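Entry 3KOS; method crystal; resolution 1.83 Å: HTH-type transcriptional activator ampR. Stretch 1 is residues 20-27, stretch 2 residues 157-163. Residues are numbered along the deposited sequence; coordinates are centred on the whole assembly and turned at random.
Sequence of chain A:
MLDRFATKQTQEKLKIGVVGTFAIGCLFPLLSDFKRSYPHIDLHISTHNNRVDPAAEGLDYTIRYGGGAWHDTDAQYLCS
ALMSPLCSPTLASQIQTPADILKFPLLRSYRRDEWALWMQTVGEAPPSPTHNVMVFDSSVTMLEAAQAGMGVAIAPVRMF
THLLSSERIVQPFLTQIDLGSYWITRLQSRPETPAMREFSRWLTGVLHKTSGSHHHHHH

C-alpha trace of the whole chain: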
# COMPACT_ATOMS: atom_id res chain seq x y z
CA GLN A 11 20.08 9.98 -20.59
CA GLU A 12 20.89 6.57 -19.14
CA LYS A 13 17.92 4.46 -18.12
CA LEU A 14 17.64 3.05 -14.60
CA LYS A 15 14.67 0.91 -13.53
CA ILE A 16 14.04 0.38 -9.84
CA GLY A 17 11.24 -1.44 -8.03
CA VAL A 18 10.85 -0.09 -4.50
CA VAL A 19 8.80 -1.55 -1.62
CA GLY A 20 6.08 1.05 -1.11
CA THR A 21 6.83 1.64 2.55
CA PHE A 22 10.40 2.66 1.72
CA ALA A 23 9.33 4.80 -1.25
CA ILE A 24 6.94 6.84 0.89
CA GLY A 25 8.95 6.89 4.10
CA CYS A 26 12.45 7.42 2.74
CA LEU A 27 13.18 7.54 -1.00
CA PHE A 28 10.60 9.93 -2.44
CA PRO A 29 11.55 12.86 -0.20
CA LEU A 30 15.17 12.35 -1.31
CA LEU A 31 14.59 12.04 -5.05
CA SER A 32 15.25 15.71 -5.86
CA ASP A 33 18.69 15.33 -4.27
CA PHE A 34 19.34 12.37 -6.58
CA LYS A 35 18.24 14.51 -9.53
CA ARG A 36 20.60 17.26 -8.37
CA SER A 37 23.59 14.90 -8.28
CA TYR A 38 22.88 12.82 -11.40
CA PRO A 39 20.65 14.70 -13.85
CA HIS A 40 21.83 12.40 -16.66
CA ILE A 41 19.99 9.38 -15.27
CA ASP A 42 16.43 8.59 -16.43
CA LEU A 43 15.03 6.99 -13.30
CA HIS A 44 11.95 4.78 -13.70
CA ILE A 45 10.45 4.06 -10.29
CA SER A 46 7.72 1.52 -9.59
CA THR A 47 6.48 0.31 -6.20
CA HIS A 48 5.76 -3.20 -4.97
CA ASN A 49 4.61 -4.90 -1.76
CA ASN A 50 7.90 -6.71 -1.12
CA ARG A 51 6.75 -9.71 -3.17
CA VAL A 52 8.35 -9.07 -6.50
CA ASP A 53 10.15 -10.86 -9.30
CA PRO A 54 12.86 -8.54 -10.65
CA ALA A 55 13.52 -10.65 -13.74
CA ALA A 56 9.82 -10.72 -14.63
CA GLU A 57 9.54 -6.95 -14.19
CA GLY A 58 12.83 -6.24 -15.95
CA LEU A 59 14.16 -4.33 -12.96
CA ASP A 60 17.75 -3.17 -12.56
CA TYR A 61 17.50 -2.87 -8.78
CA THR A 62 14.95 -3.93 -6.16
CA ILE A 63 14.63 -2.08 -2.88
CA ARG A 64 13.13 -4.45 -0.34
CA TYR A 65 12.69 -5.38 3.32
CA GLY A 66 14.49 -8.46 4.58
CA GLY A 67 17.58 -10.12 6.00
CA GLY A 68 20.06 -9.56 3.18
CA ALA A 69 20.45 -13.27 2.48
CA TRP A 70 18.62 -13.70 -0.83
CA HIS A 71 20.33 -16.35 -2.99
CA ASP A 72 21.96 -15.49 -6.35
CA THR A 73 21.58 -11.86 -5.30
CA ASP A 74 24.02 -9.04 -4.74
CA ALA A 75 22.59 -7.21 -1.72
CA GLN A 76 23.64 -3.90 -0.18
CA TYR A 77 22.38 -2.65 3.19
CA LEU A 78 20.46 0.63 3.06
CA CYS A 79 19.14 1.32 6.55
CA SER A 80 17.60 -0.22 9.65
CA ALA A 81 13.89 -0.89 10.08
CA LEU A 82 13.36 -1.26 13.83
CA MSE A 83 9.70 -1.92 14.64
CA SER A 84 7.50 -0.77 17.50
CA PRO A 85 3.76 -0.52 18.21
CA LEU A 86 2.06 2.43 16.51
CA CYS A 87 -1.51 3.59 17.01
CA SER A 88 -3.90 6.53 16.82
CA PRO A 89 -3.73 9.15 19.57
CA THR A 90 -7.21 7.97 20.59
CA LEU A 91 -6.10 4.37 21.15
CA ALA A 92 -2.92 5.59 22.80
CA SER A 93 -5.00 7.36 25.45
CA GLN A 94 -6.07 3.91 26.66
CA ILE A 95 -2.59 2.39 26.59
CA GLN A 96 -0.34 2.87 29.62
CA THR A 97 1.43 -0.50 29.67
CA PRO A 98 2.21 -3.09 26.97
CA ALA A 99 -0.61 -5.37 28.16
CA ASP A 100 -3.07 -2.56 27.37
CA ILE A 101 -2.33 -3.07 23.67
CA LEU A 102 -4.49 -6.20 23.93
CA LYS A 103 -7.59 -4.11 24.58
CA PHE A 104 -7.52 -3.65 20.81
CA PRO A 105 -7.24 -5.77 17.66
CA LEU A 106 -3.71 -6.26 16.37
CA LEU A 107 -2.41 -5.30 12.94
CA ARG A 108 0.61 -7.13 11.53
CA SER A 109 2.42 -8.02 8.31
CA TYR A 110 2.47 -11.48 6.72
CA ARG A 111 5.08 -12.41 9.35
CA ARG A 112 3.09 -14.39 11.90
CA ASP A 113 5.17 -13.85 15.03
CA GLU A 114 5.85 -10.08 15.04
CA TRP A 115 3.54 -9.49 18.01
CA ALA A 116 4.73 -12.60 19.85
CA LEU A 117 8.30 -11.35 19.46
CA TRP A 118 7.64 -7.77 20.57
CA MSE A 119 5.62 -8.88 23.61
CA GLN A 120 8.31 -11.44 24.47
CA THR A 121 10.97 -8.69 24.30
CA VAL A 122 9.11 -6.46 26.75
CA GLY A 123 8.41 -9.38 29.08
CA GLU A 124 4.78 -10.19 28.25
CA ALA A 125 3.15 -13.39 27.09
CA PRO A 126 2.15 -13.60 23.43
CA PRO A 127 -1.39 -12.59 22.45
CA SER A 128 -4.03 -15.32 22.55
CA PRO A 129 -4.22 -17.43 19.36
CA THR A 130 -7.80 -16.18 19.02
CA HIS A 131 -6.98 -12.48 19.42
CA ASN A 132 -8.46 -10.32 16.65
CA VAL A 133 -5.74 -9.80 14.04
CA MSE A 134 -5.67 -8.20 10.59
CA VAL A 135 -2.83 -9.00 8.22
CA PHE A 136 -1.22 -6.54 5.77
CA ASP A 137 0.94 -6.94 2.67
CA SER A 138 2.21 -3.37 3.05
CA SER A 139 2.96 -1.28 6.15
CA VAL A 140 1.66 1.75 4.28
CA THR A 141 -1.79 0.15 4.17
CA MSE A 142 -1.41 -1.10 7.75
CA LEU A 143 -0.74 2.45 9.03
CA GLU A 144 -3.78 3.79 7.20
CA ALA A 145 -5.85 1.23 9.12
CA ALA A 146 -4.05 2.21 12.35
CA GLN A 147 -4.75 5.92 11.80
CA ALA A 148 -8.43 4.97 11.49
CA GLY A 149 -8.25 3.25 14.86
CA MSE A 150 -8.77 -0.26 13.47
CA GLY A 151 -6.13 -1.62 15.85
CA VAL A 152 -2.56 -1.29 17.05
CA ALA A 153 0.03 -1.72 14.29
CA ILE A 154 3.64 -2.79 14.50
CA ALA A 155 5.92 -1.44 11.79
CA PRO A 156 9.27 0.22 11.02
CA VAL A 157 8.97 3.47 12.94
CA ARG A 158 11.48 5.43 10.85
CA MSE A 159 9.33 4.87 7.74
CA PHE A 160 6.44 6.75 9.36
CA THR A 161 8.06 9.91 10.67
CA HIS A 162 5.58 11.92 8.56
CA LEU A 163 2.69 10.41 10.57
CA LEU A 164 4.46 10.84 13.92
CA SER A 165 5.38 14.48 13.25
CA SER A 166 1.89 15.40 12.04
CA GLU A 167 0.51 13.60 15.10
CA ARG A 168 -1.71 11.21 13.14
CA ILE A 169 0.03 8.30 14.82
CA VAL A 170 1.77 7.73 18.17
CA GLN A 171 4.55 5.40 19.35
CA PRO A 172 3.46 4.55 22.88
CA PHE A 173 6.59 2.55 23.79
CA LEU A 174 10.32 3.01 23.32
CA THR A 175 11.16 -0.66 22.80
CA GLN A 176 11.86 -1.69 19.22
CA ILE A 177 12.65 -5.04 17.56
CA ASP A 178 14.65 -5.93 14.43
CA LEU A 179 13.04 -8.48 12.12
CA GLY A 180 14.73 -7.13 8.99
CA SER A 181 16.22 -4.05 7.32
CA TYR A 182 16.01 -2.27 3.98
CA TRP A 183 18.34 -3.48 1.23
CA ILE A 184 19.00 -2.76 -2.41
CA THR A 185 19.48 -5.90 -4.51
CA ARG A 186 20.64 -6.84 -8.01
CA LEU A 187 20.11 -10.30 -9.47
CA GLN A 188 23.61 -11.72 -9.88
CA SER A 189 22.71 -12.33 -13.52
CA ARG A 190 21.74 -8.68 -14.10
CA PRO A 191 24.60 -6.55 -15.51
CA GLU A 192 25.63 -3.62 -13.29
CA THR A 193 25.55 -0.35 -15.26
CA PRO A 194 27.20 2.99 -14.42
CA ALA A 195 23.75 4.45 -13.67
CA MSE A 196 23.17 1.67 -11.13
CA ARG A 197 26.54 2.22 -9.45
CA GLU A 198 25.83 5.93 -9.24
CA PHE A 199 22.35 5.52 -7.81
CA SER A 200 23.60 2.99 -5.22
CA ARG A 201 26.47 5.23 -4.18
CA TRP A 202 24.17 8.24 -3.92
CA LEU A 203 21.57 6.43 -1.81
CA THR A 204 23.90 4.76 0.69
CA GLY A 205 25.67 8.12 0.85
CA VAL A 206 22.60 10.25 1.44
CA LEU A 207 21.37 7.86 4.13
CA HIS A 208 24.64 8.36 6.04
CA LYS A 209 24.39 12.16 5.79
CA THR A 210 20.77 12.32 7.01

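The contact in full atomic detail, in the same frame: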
# COMPACT_ATOMS: atom_id res chain seq x y z
N GLY A 20 6.80 -0.20 -1.23
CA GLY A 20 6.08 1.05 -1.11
C GLY A 20 6.41 1.80 0.17
O GLY A 20 6.53 3.03 0.18
N THR A 21 6.55 1.05 1.25
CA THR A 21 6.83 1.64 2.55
C THR A 21 8.11 2.47 2.51
O THR A 21 8.16 3.58 3.05
CB THR A 21 6.91 0.56 3.63
OG1 THR A 21 5.64 -0.11 3.71
CG2 THR A 21 7.24 1.17 4.98
N PHE A 22 9.13 1.93 1.87
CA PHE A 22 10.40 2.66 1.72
C PHE A 22 10.29 3.85 0.77
O PHE A 22 10.91 4.88 1.00
CB PHE A 22 11.50 1.72 1.23
CG PHE A 22 12.88 2.33 1.24
CD1 PHE A 22 13.37 2.95 0.11
CD2 PHE A 22 13.69 2.25 2.36
CE1 PHE A 22 14.65 3.50 0.09
CE2 PHE A 22 14.97 2.80 2.36
CZ PHE A 22 15.45 3.42 1.22
N ALA A 23 9.52 3.70 -0.31
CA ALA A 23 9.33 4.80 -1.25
C ALA A 23 8.71 6.00 -0.54
O ALA A 23 9.19 7.13 -0.66
CB ALA A 23 8.43 4.35 -2.42
N ILE A 24 7.65 5.76 0.22
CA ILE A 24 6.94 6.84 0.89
C ILE A 24 7.74 7.39 2.08
O ILE A 24 7.81 8.60 2.30
CB ILE A 24 5.55 6.37 1.40
CG1 ILE A 24 4.67 5.93 0.24
CG2 ILE A 24 4.87 7.47 2.19
CD1 ILE A 24 4.49 7.01 -0.86
N GLY A 25 8.35 6.50 2.84
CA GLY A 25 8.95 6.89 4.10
C GLY A 25 10.39 7.35 4.01
O GLY A 25 10.90 7.95 4.95
N CYS A 26 11.03 7.10 2.88
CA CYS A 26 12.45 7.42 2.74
C CYS A 26 12.86 7.97 1.37
O CYS A 26 13.39 9.07 1.26
CB CYS A 26 13.29 6.19 3.10
SG CYS A 26 15.10 6.46 3.02
N LEU A 27 12.62 7.19 0.31
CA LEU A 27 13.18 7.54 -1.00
C LEU A 27 12.57 8.77 -1.66
O LEU A 27 13.29 9.62 -2.17
CB LEU A 27 13.07 6.34 -1.96
CG LEU A 27 13.71 6.56 -3.32
CD1 LEU A 27 15.21 6.85 -3.14
CD2 LEU A 27 13.47 5.34 -4.21
N VAL A 157 9.37 2.14 12.50
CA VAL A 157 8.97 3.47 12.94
C VAL A 157 9.56 4.58 12.07
O VAL A 157 8.90 5.59 11.82
CB VAL A 157 9.33 3.71 14.43
CG1 VAL A 157 8.73 2.62 15.30
CG2 VAL A 157 10.82 3.75 14.62
N ARG A 158 10.80 4.40 11.63
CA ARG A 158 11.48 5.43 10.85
C ARG A 158 10.87 5.64 9.46
O ARG A 158 11.20 6.61 8.77
CB ARG A 158 12.99 5.15 10.74
N MSE A 159 10.01 4.72 9.04
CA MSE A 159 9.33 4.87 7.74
C MSE A 159 8.05 5.68 7.88
O MSE A 159 7.38 5.97 6.87
CB MSE A 159 9.05 3.51 7.11
CG MSE A 159 10.30 2.72 6.75
SE MSE A 159 11.31 3.65 5.33
CE MSE A 159 13.09 3.69 6.18
N PHE A 160 7.70 6.05 9.11
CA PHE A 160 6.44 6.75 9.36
C PHE A 160 6.61 8.05 10.13
O PHE A 160 5.70 8.52 10.80
CB PHE A 160 5.40 5.80 9.98
CG PHE A 160 5.03 4.68 9.05
CD1 PHE A 160 4.18 4.92 7.98
CD2 PHE A 160 5.59 3.42 9.18
CE1 PHE A 160 3.86 3.92 7.07
CE2 PHE A 160 5.28 2.40 8.28
CZ PHE A 160 4.41 2.65 7.23
N THR A 161 7.78 8.66 9.98
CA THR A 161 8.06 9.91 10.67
C THR A 161 7.06 10.99 10.26
O THR A 161 6.71 11.84 11.07
CB THR A 161 9.51 10.41 10.41
OG1 THR A 161 9.64 10.80 9.04
CG2 THR A 161 10.50 9.31 10.69
N HIS A 162 6.58 10.94 9.01
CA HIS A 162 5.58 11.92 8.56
C HIS A 162 4.29 11.83 9.38
O HIS A 162 3.68 12.85 9.71
CB HIS A 162 5.30 11.80 7.05
CG HIS A 162 4.84 10.44 6.62
ND1 HIS A 162 5.69 9.36 6.50
CD2 HIS A 162 3.61 9.99 6.26
CE1 HIS A 162 5.01 8.30 6.09
NE2 HIS A 162 3.74 8.66 5.94
N LEU A 163 3.88 10.61 9.74
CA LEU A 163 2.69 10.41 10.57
C LEU A 163 2.94 10.77 12.04
O LEU A 163 2.05 11.28 12.71
CB LEU A 163 2.19 8.97 10.49
CG LEU A 163 1.83 8.44 9.10
CD1 LEU A 163 1.35 6.99 9.17
CD2 LEU A 163 0.77 9.34 8.45
O HOH W 1 5.83 4.91 4.62
O HOH W 2 9.77 8.44 7.50

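What does the start of stretch 2 offer the helix of stretch 1? V157 does not reach it, but V157 O accepts a hydrogen bond from F160 N (3.0 Å) that closes the turn. R158 contributes backbone, its side chain being unmodelled beyond CB. R158 O lies 4.1 Å from G25 O, and water 2 joins these two carbonyls by donating to both, at 2.6 Å from R158 O and 2.8 Å from G25 O. The same water accepts from T161 N (3.2 Å).

Why is M159 the centre of the contact? This selenomethionine has the largest area covered by the other stretch. With chi1 and chi2 both m, the M159 side chain reaches across the helix, with M159 CB 3.6 Å from T21 CG2 and M159 SE 3.9 Å from both F22 CA and C26 CB. SE is also 5.0 Å from the centroid of the F22 ring, approaching it obliquely. A long, flexible, apolar chain suits this buried place.

How does the backbone come so close at G25? The CA atoms of G25 and M159 are 4.2 Å apart, and G25 CA makes a CA-H...O contact with M159 O at 3.3 Å. A CB on G25 would lie 2.3 Å from M159 O, a clash that glycine avoids. Water 1 donates to M159 O (2.9 Å) and to T21 O (3.1 Å), giving these carbonyls a shared polar partner.

What do F160 and H162 add? The CA-to-CB bond of F160 points away, yet its ring comes back, bringing CZ to 3.9 Å from T21 CG2; the threonine methyl thus packs against both M159 and F160. The CA-to-CB bond of H162 points toward the helix, and H162 CE1 rests 4.0 Å from I24 CG2. No direct hydrogen bond joins the modelled atoms of the two stretches, so packing and the two bridging waters hold them together.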